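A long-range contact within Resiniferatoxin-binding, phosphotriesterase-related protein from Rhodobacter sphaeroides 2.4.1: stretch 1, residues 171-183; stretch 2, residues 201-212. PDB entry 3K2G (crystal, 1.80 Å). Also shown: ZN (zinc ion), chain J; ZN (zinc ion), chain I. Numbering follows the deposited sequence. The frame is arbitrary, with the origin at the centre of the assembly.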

ATOM      1  N   ARG B 171      11.564 -41.054 -23.435  1.00 22.98           N
ATOM      2  CA  ARG B 171      12.522 -40.340 -22.606  1.00 22.95           C
ATOM      3  C   ARG B 171      11.933 -39.038 -22.068  1.00 21.57           C
ATOM      4  O   ARG B 171      11.017 -38.468 -22.663  1.00 20.43           O
ATOM      5  N   ILE B 172      12.447 -38.584 -20.928  1.00 20.26           N
ATOM      6  CA  ILE B 172      11.948 -37.360 -20.312  1.00 18.89           C
ATOM      7  C   ILE B 172      12.493 -36.125 -21.007  1.00 19.34           C
ATOM      8  O   ILE B 172      13.558 -36.167 -21.621  1.00 17.43           O
ATOM      9  N   GLY B 173      11.751 -35.027 -20.911  1.00 17.48           N
ATOM     10  CA  GLY B 173      12.167 -33.792 -21.553  1.00 19.34           C
ATOM     11  C   GLY B 173      12.329 -32.679 -20.544  1.00 19.18           C
ATOM     12  O   GLY B 173      12.745 -31.569 -20.864  1.00 17.88           O
ATOM     13  N   LEU B 174      11.989 -32.994 -19.304  1.00 20.07           N
ATOM     14  CA  LEU B 174      12.089 -32.045 -18.210  1.00 21.54           C
ATOM     15  C   LEU B 174      12.321 -32.856 -16.954  1.00 20.86           C
ATOM     16  O   LEU B 174      11.890 -34.003 -16.852  1.00 18.98           O
ATOM     17  N   ILE B 175      13.025 -32.266 -16.004  1.00 19.43           N
ATOM     18  CA  ILE B 175      13.298 -32.936 -14.749  1.00 20.55           C
ATOM     19  C   ILE B 175      12.305 -32.419 -13.741  1.00 23.05           C
ATOM     20  O   ILE B 175      12.503 -31.330 -13.195  1.00 21.77           O
ATOM     21  N   GLY B 176      11.221 -33.129 -13.470  1.00 24.50           N
ATOM     22  CA  GLY B 176      10.397 -32.502 -12.470  1.00 27.64           C
ATOM     23  C   GLY B 176       8.957 -32.520 -12.028  1.00 29.60           C
ATOM     24  O   GLY B 176       8.084 -33.277 -12.440  1.00 31.76           O
ATOM     25  N   GLU B 177       8.823 -31.576 -11.102  1.00 30.76           N
ATOM     26  CA  GLU B 177       7.696 -31.233 -10.277  1.00 25.53           C
ATOM     27  C   GLU B 177       8.360 -31.936  -9.095  1.00 24.42           C
ATOM     28  O   GLU B 177       7.867 -32.941  -8.583  1.00 22.88           O
ATOM     29  N   ILE B 178       9.546 -31.447  -8.727  1.00 21.38           N
ATOM     30  CA  ILE B 178      10.275 -32.024  -7.607  1.00 18.90           C
ATOM     31  C   ILE B 178       9.631 -31.494  -6.337  1.00 20.04           C
ATOM     32  O   ILE B 178       9.472 -30.288  -6.176  1.00 16.86           O
ATOM     33  N   GLY B 179       9.268 -32.402  -5.439  1.00 19.71           N
ATOM     34  CA  GLY B 179       8.607 -31.996  -4.215  1.00 20.05           C
ATOM     35  C   GLY B 179       9.401 -31.340  -3.099  1.00 20.20           C
ATOM     36  O   GLY B 179      10.417 -31.858  -2.635  1.00 19.01           O
ATOM     37  N   VAL B 180       8.926 -30.173  -2.680  1.00 21.41           N
ATOM     38  CA  VAL B 180       9.511 -29.432  -1.576  1.00 22.63           C
ATOM     39  C   VAL B 180       8.320 -28.958  -0.737  1.00 23.18           C
ATOM     40  O   VAL B 180       7.513 -28.150  -1.195  1.00 20.86           O
ATOM     41  N   SER B 181       8.201 -29.480   0.479  1.00 24.49           N
ATOM     42  CA  SER B 181       7.098 -29.111   1.362  1.00 25.26           C
ATOM     43  C   SER B 181       7.493 -27.926   2.232  1.00 26.39           C
ATOM     44  O   SER B 181       8.653 -27.514   2.240  1.00 24.99           O
ATOM     45  N   SER B 182       6.530 -27.385   2.972  1.00 26.91           N
ATOM     46  CA  SER B 182       6.802 -26.259   3.854  1.00 28.52           C
ATOM     47  C   SER B 182       7.794 -26.678   4.942  1.00 29.27           C
ATOM     48  O   SER B 182       8.424 -25.838   5.579  1.00 29.49           O
ATOM     49  N   ASP B 183       7.932 -27.984   5.143  1.00 31.13           N
ATOM     50  CA  ASP B 183       8.855 -28.518   6.141  1.00 31.94           C
ATOM     51  C   ASP B 183      10.246 -28.709   5.542  1.00 31.89           C
ATOM     52  O   ASP B 183      11.243 -28.725   6.263  1.00 29.82           O
ATOM     53  N   ARG B 201      24.088 -32.845 -15.273  1.00 17.64           N
ATOM     54  CA  ARG B 201      24.472 -33.966 -16.128  1.00 17.68           C
ATOM     55  C   ARG B 201      23.689 -34.102 -17.437  1.00 17.45           C
ATOM     56  O   ARG B 201      24.286 -34.344 -18.485  1.00 18.17           O
ATOM     57  N   THR B 202      22.369 -33.918 -17.396  1.00 15.92           N
ATOM     58  CA  THR B 202      21.548 -34.053 -18.600  1.00 16.06           C
ATOM     59  C   THR B 202      21.335 -32.751 -19.382  1.00 14.56           C
ATOM     60  O   THR B 202      21.061 -32.779 -20.583  1.00 14.69           O
ATOM     61  N   GLY B 203      21.448 -31.616 -18.703  1.00 13.33           N
ATOM     62  CA  GLY B 203      21.249 -30.345 -19.376  1.00 12.94           C
ATOM     63  C   GLY B 203      19.777 -30.056 -19.633  1.00 13.41           C
ATOM     64  O   GLY B 203      19.432 -29.159 -20.412  1.00 13.54           O
ATOM     65  N   LEU B 204      18.905 -30.817 -18.977  1.00 13.21           N
ATOM     66  CA  LEU B 204      17.459 -30.629 -19.128  1.00 14.26           C
ATOM     67  C   LEU B 204      16.936 -29.612 -18.121  1.00 15.37           C
ATOM     68  O   LEU B 204      17.555 -29.387 -17.074  1.00 14.39           O
ATOM     69  N   PRO B 205      15.785 -28.981 -18.426  1.00 15.65           N
ATOM     70  CA  PRO B 205      15.192 -27.990 -17.522  1.00 15.79           C
ATOM     71  C   PRO B 205      14.832 -28.638 -16.188  1.00 15.36           C
ATOM     72  O   PRO B 205      14.605 -29.844 -16.120  1.00 14.27           O
ATOM     73  N   LEU B 206      14.777 -27.828 -15.136  1.00 15.01           N
ATOM     74  CA  LEU B 206      14.442 -28.306 -13.798  1.00 15.61           C
ATOM     75  C   LEU B 206      13.215 -27.555 -13.286  1.00 14.86           C
ATOM     76  O   LEU B 206      13.164 -26.326 -13.321  1.00 12.48           O
HETATM   77  N   MSE B 207      12.226 -28.302 -12.813  1.00 15.56           N
HETATM   78  CA  MSE B 207      10.990 -27.718 -12.310  1.00 14.79           C
HETATM   79  C   MSE B 207      10.801 -28.132 -10.861  1.00 15.07           C
HETATM   80  O   MSE B 207      10.841 -29.320 -10.531  1.00 15.86           O
ATOM     81  N   VAL B 208      10.595 -27.146  -9.997  1.00 14.32           N
ATOM     82  CA  VAL B 208      10.436 -27.409  -8.578  1.00 14.49           C
ATOM     83  C   VAL B 208       9.103 -26.964  -7.986  1.00 15.26           C
ATOM     84  O   VAL B 208       8.692 -25.808  -8.120  1.00 12.49           O
ATOM     85  N   HIS B 209       8.441 -27.902  -7.314  1.00 16.57           N
ATOM     86  CA  HIS B 209       7.175 -27.640  -6.650  1.00 17.74           C
ATOM     87  C   HIS B 209       7.468 -26.859  -5.370  1.00 18.50           C
ATOM     88  O   HIS B 209       8.294 -27.260  -4.553  1.00 17.41           O
ATOM     89  N   LEU B 210       6.773 -25.743  -5.196  1.00 18.15           N
ATOM     90  CA  LEU B 210       6.932 -24.914  -4.002  1.00 18.23           C
ATOM     91  C   LEU B 210       5.656 -24.945  -3.200  1.00 19.54           C
ATOM     92  O   LEU B 210       4.568 -25.165  -3.746  1.00 19.89           O
ATOM     93  N   PRO B 211       5.834 -24.938  -1.980  1.00 19.05           N
ATOM     94  CA  PRO B 211       4.706 -24.618  -1.105  1.00 21.62           C
ATOM     95  C   PRO B 211       4.325 -23.131  -1.154  1.00 24.43           C
ATOM     96  O   PRO B 211       4.994 -22.355  -0.486  1.00 32.45           O
ATOM     97  N   GLY B 212       3.588 -22.882  -2.204  1.00 25.30           N
ATOM     98  CA  GLY B 212       3.216 -21.502  -2.543  1.00 20.43           C
ATOM     99  C   GLY B 212       2.880 -20.465  -1.470  1.00 21.61           C
ATOM    100  O   GLY B 212       3.325 -19.300  -1.537  1.00 20.30           O
TER

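Two parallel strands, one including Ile175 and the other Leu206, run side by side. The contact buries 855 Å² in all. Ile175, Met207 and His209 have the largest areas covered.

Ile175 lies on the same sheet face as Leu206, Ile178 and Val208. Its chi1 is m and its chi2 is t. Ile175 CG2 packs on Leu206 CD1 at 3.7 Å, and Ile175 CG1 lies 4.0 Å from Leu204 CB. Ile175 CD1 is 3.6 Å from Thr202 OG1. The CA-to-CB bond of Leu204, also m and t, points toward stretch 1, and Leu204 CD1 meets Ile172 CG1 at 3.9 Å. The same face continues through Ile178, where Ile178 CG1 is 4.1 Å from Leu206 CD1. Farther along, Val180 CG2 touches Val208 CG1 at 3.7 Å.

Met207, a selenomethionine, lies on the other face. Its chi angles are t, t and m. The chain is extended through SE, then turns so that Met207 CE meets Leu174 CD1 at 3.6 Å. The CA-to-CB bond of Leu174 points away, but the end of the side chain comes nearer. Gly176 pairs with Met207 across the strands. An ideal CB on Gly176 would lie 2.8 Å from Met207 O, a clash. Met207 O accepts hydrogen bonds from Glu177 N and Ile178 N, both at 3.1 Å, where a beta bulge shifts the register by one.

The CA-to-CB bond of His209 points toward stretch 1, with chi1 t. His209 N donates to Ile178 O at 2.8 Å. Its side chain meets Glu177 at the metal site. The chain J ZN is bound by His209 ND1 at 2.1 Å and Glu177 OE1 at 2.4 Å, so the metal joins the two stretches. Glu177 OE2 binds the chain I ZN at 2.2 Å. Water 1 bridges both ions, its O 2.1 Å from the chain J ZN and 2.0 Å from the chain I ZN. Water 2 binds the chain J zinc. Ligands from elsewhere in the structure complete both sites.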

ATOM      1  CB  ARG B 171      13.803 -40.092 -23.406  1.00 23.07           C
ATOM      2  CG  ARG B 171      14.542 -41.389 -23.712  1.00 26.35           C
ATOM      3  CD  ARG B 171      15.770 -41.173 -24.561  1.00 26.79           C
ATOM      4  NE  ARG B 171      15.432 -40.879 -25.946  1.00 28.08           N
ATOM      5  CZ  ARG B 171      16.332 -40.675 -26.903  1.00 30.54           C
ATOM      6  NH1 ARG B 171      17.627 -40.732 -26.616  1.00 31.07           N
ATOM      7  NH2 ARG B 171      15.941 -40.419 -28.143  1.00 28.28           N
ATOM      8  CB  ILE B 172      12.303 -37.296 -18.814  1.00 21.18           C
ATOM      9  CG1 ILE B 172      13.825 -37.333 -18.630  1.00 23.33           C
ATOM     10  CG2 ILE B 172      11.641 -38.454 -18.075  1.00 19.94           C
ATOM     11  CD1 ILE B 172      14.271 -37.153 -17.189  1.00 22.46           C
ATOM     12  CB  LEU B 174      10.796 -31.224 -18.092  1.00 26.07           C
ATOM     13  CG  LEU B 174      10.290 -30.819 -16.702  1.00 28.67           C
ATOM     14  CD1 LEU B 174       9.927 -29.357 -16.694  1.00 30.07           C
ATOM     15  CD2 LEU B 174       9.083 -31.665 -16.325  1.00 31.68           C
ATOM     16  CB  ILE B 175      14.702 -32.598 -14.211  1.00 19.34           C
ATOM     17  CG1 ILE B 175      15.765 -33.082 -15.196  1.00 18.68           C
ATOM     18  CG2 ILE B 175      14.880 -33.197 -12.822  1.00 20.32           C
ATOM     19  CD1 ILE B 175      17.190 -32.943 -14.702  1.00 18.51           C
ATOM     20  CB  GLU B 177       6.399 -31.938 -10.676  1.00 29.16           C
ATOM     21  CG  GLU B 177       5.361 -32.033  -9.533  1.00 21.00           C
ATOM     22  CD  GLU B 177       4.312 -30.922  -9.512  1.00 21.03           C
ATOM     23  OE1 GLU B 177       4.495 -29.922  -8.781  1.00 14.81           O
ATOM     24  OE2 GLU B 177       3.297 -31.063 -10.226  1.00 13.83           O
ATOM     25  CB  ILE B 178      11.771 -31.636  -7.606  1.00 19.37           C
ATOM     26  CG1 ILE B 178      12.431 -32.011  -8.938  1.00 17.92           C
ATOM     27  CG2 ILE B 178      12.481 -32.357  -6.461  1.00 16.90           C
ATOM     28  CD1 ILE B 178      12.401 -33.500  -9.267  1.00 17.92           C
ATOM     29  CB  VAL B 180      10.315 -28.205  -2.056  1.00 23.05           C
ATOM     30  CG1 VAL B 180      10.890 -27.461  -0.858  1.00 21.84           C
ATOM     31  CG2 VAL B 180      11.439 -28.649  -2.990  1.00 23.97           C
ATOM     32  CB  SER B 181       6.739 -30.287   2.266  1.00 25.78           C
ATOM     33  OG  SER B 181       7.752 -30.491   3.238  1.00 23.32           O
ATOM     34  CB  SER B 182       5.501 -25.756   4.490  1.00 29.39           C
ATOM     35  OG  SER B 182       4.836 -26.793   5.192  1.00 28.08           O
ATOM     36  CB  ASP B 183       8.345 -29.857   6.683  1.00 32.53           C
ATOM     37  CG  ASP B 183       7.067 -29.714   7.490  1.00 35.29           C
ATOM     38  OD1 ASP B 183       7.038 -28.872   8.410  1.00 35.06           O
ATOM     39  OD2 ASP B 183       6.094 -30.443   7.210  1.00 36.48           O
ATOM     40  CB  ARG B 201      24.403 -35.269 -15.323  1.00 18.42           C
ATOM     41  CG  ARG B 201      25.380 -35.299 -14.149  1.00 19.95           C
ATOM     42  CD  ARG B 201      25.060 -36.404 -13.145  1.00 21.53           C
ATOM     43  NE  ARG B 201      25.153 -37.747 -13.718  1.00 20.74           N
ATOM     44  CZ  ARG B 201      24.827 -38.859 -13.064  1.00 22.15           C
ATOM     45  NH1 ARG B 201      24.384 -38.787 -11.815  1.00 19.32           N
ATOM     46  NH2 ARG B 201      24.935 -40.041 -13.659  1.00 19.71           N
ATOM     47  CB  THR B 202      20.149 -34.629 -18.266  1.00 18.13           C
ATOM     48  OG1 THR B 202      19.423 -33.695 -17.454  1.00 14.91           O
ATOM     49  CG2 THR B 202      20.283 -35.941 -17.521  1.00 19.54           C
ATOM     50  CB  LEU B 204      16.716 -31.951 -18.906  1.00 15.18           C
ATOM     51  CG  LEU B 204      16.781 -33.013 -20.001  1.00 14.73           C
ATOM     52  CD1 LEU B 204      16.041 -34.278 -19.544  1.00 17.59           C
ATOM     53  CD2 LEU B 204      16.165 -32.454 -21.279  1.00 14.11           C
ATOM     54  CB  PRO B 205      13.946 -27.535 -18.275  1.00 17.03           C
ATOM     55  CG  PRO B 205      14.321 -27.725 -19.709  1.00 17.94           C
ATOM     56  CD  PRO B 205      15.027 -29.055 -19.685  1.00 16.24           C
ATOM     57  CB  LEU B 206      15.624 -28.087 -12.850  1.00 16.92           C
ATOM     58  CG  LEU B 206      15.412 -28.414 -11.368  1.00 18.03           C
ATOM     59  CD1 LEU B 206      15.162 -29.912 -11.198  1.00 16.86           C
ATOM     60  CD2 LEU B 206      16.637 -27.984 -10.569  1.00 16.62           C
HETATM   61  CB  MSE B 207       9.810 -28.192 -13.158  1.00 15.49           C
HETATM   62  CG  MSE B 207       8.456 -27.598 -12.757  1.00 19.51           C
HETATM   63 SE   MSE B 207       7.068 -28.167 -13.925  1.00 27.10          SE
HETATM   64  CE  MSE B 207       7.475 -27.033 -15.443  1.00 20.11           C
ATOM     65  CB  VAL B 208      11.574 -26.734  -7.770  1.00 15.74           C
ATOM     66  CG1 VAL B 208      11.462 -27.094  -6.299  1.00 14.95           C
ATOM     67  CG2 VAL B 208      12.929 -27.174  -8.310  1.00 14.99           C
ATOM     68  CB  HIS B 209       6.479 -28.951  -6.283  1.00 20.06           C
ATOM     69  CG  HIS B 209       5.432 -28.805  -5.219  1.00 19.25           C
ATOM     70  ND1 HIS B 209       4.084 -28.868  -5.491  1.00 19.79           N
ATOM     71  CD2 HIS B 209       5.536 -28.574  -3.888  1.00 22.10           C
ATOM     72  CE1 HIS B 209       3.400 -28.679  -4.377  1.00 22.88           C
ATOM     73  NE2 HIS B 209       4.258 -28.497  -3.387  1.00 22.52           N
ATOM     74  CB  LEU B 210       7.241 -23.474  -4.373  1.00 19.93           C
ATOM     75  CG  LEU B 210       8.578 -23.121  -5.026  1.00 18.70           C
ATOM     76  CD1 LEU B 210       8.645 -21.625  -5.375  1.00 21.43           C
ATOM     77  CD2 LEU B 210       9.686 -23.482  -4.069  1.00 18.45           C
ATOM     78  CB  PRO B 211       5.253 -24.884   0.301  1.00 22.09           C
ATOM     79  CG  PRO B 211       6.700 -24.605   0.196  1.00 19.78           C
ATOM     80  CD  PRO B 211       7.079 -24.923  -1.223  1.00 19.61           C
TER
HETATM   81 ZN    ZN J 401       2.882 -29.191  -7.222  1.00 33.45          ZN
HETATM   82 ZN    ZN I 400       1.296 -30.037 -10.371  1.00 22.19          ZN
HETATM   83  O   HOH W   1       1.201 -29.578  -8.466  1.00 19.45           O
HETATM   84  O   HOH W   2       0.838 -29.079  -5.954  1.00 28.21           O